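Local structure of galectin (Xenopus laevis, 3WUD) at residues Asn64-Glu67 with Glu68-Trp71. The protein is a prototype galectin, a beta-sandwich lectin that binds lactose through its galactose unit, and is associated with laminin binding. Sequence-based numbering, arbitrary orientation.
Sequences NSKE and ENSW. With GAL (beta-D-galactopyranose), chain B.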
loop_
_atom_site.group_PDB
_atom_site.type_symbol
_atom_site.label_atom_id
_atom_site.label_comp_id
_atom_site.label_asym_id
_atom_site.label_seq_id
_atom_site.Cartn_x
_atom_site.Cartn_y
_atom_site.Cartn_z
ATOM N N ASN A 64 -19.733 -0.130 -8.480
ATOM C CA ASN A 64 -20.650 0.814 -7.906
ATOM C C ASN A 64 -19.890 1.880 -7.143
ATOM O O ASN A 64 -18.699 1.789 -6.966
ATOM C CB ASN A 64 -21.583 0.077 -6.927
ATOM C CG ASN A 64 -22.948 0.777 -6.783
ATOM O OD1 ASN A 64 -23.104 1.915 -7.071
ATOM N ND2 ASN A 64 -23.896 0.106 -6.220
ATOM N N SER A 65 -20.573 2.917 -6.755
ATOM C CA SER A 65 -20.060 3.943 -5.867
ATOM C C SER A 65 -20.648 3.769 -4.500
ATOM O O SER A 65 -21.735 3.168 -4.354
ATOM C CB SER A 65 -20.436 5.344 -6.407
ATOM O OG SER A 65 -21.845 5.546 -6.562
ATOM N N LYS A 66 -20.075 4.418 -3.496
ATOM C CA LYS A 66 -20.686 4.405 -2.185
ATOM C C LYS A 66 -20.439 5.785 -1.617
ATOM O O LYS A 66 -19.287 6.167 -1.461
ATOM C CB LYS A 66 -20.113 3.325 -1.270
ATOM C CG LYS A 66 -20.927 3.159 0.052
ATOM C CD LYS A 66 -20.379 2.114 0.968
ATOM C CE LYS A 66 -19.024 2.444 1.485
ATOM N NZ LYS A 66 -18.673 1.698 2.716
ATOM N N GLU A 67 -21.493 6.468 -1.258
ATOM C CA GLU A 67 -21.399 7.844 -0.725
ATOM C C GLU A 67 -22.057 7.847 0.639
ATOM O O GLU A 67 -23.238 7.530 0.768
ATOM C CB GLU A 67 -22.130 8.770 -1.660
ATOM C CG GLU A 67 -21.892 10.246 -1.398
ATOM C CD GLU A 67 -22.220 11.072 -2.657
ATOM O OE1 GLU A 67 -22.665 12.197 -2.519
ATOM O OE2 GLU A 67 -22.026 10.570 -3.804
ATOM N N GLU A 68 -21.286 8.186 1.639
ATOM C CA GLU A 68 -21.694 8.229 3.041
ATOM C C GLU A 68 -22.404 6.921 3.363
ATOM O O GLU A 68 -23.516 6.881 3.973
ATOM C CB GLU A 68 -22.521 9.512 3.355
ATOM C CG GLU A 68 -21.611 10.740 3.473
ATOM C CD GLU A 68 -20.668 10.711 4.689
ATOM O OE1 GLU A 68 -21.077 11.312 5.734
ATOM O OE2 GLU A 68 -19.534 10.133 4.645
ATOM N N ASN A 69 -21.706 5.880 2.955
ATOM C CA ASN A 69 -22.196 4.472 3.191
ATOM C C ASN A 69 -23.397 3.974 2.425
ATOM O O ASN A 69 -23.863 2.837 2.648
ATOM C CB ASN A 69 -22.379 4.170 4.648
ATOM C CG ASN A 69 -21.095 3.805 5.298
ATOM O OD1 ASN A 69 -20.232 3.154 4.674
ATOM N ND2 ASN A 69 -20.909 4.259 6.496
ATOM N N SER A 70 -23.929 4.767 1.515
ATOM C CA SER A 70 -25.012 4.366 0.631
ATOM C C SER A 70 -24.513 3.935 -0.729
ATOM O O SER A 70 -23.967 4.767 -1.453
ATOM C CB SER A 70 -25.954 5.574 0.368
ATOM O OG SER A 70 -26.758 5.826 1.508
ATOM N N TRP A 71 -24.792 2.687 -1.138
ATOM C CA TRP A 71 -24.527 2.276 -2.522
ATOM C C TRP A 71 -25.252 3.164 -3.572
ATOM O O TRP A 71 -26.440 3.499 -3.440
ATOM C CB TRP A 71 -24.860 0.792 -2.774
ATOM C CG TRP A 71 -24.044 -0.167 -2.000
ATOM C CD1 TRP A 71 -24.481 -1.045 -0.985
ATOM C CD2 TRP A 71 -22.637 -0.336 -2.071
ATOM N NE1 TRP A 71 -23.420 -1.726 -0.497
ATOM C CE2 TRP A 71 -22.289 -1.365 -1.184
ATOM C CE3 TRP A 71 -21.663 0.150 -2.924
ATOM C CZ2 TRP A 71 -20.956 -1.798 -1.025
ATOM C CZ3 TRP A 71 -20.368 -0.291 -2.783
ATOM C CH2 TRP A 71 -20.015 -1.223 -1.877
HETATM C C1 GAL B . -24.129 -5.993 -3.247
HETATM C C2 GAL B . -22.997 -6.627 -2.451
HETATM C C3 GAL B . -21.957 -5.621 -1.958
HETATM C C4 GAL B . -21.549 -4.728 -3.138
HETATM C C5 GAL B . -22.805 -4.170 -3.823
HETATM C C6 GAL B . -22.550 -3.280 -5.019
HETATM O O2 GAL B . -23.527 -7.267 -1.298
HETATM O O3 GAL B . -20.891 -6.313 -1.334
HETATM O O4 GAL B . -20.787 -5.488 -4.086
HETATM O O5 GAL B . -23.672 -5.197 -4.322
HETATM O O6 GAL B . -23.727 -2.770 -5.616
#
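The galactose floor of the galectin carbohydrate site is Trp-71, and here it is held between the sugar on one face and Lys-66 on the other, at the end of a tight beta hairpin. GAL C5 sits over the centre of one indole face, 3.9 Å above the plane, and GAL C4 comes within 3.7 Å of Trp-71 CZ2, the CH-pi platform by which galectins recognise galactose. Against the opposite face, Lys-66 CD lies 4.3 Å from the centroid of the six-membered ring, almost on its normal. With CG anti to the backbone N (chi1 -171°), the lysine chain runs under the indole and past Asn-69, side by side with it. A bend at chi3 then helps bring NZ to 2.9 Å from Asn-69 OD1, nearly in line with the C=O; NZ also gives a hydrogen bond to Ser-41 O, its strongest polar partner, and Tyr-44 is a cation-pi partner. At the indole edge, Ser-65 O stands 3.3 Å from Trp-71 CE3.

Asn-64 adds a polar contact at the O6 end of the sugar. Its amide is inclined 28° to the indole, and ND2 gives a nearly straight bond to GAL O6 (2.9 Å, 172°) and another to Gly-72 O, while OD1 takes the N-H of Ser-65 in a bent bond, so that both ends of the amide are engaged. A type I' turn from Glu-67 to Ser-70 closes the hairpin, with Glu-67 N bonded to Ser-70 O and Ser-70 N to Glu-67 O (2.9 Å). Lys-66 and Trp-71 form the adjacent non-hydrogen-bonded pair, which puts both side chains on the same face of the sheet. His-47, Arg-51, Glu-55 and Glu-74 add further bonds to the galactose. Strand 60-67 lies between strand 43-51 and strand 70-77, the latter being one of the two edge strands of the six-stranded sheet in this chain.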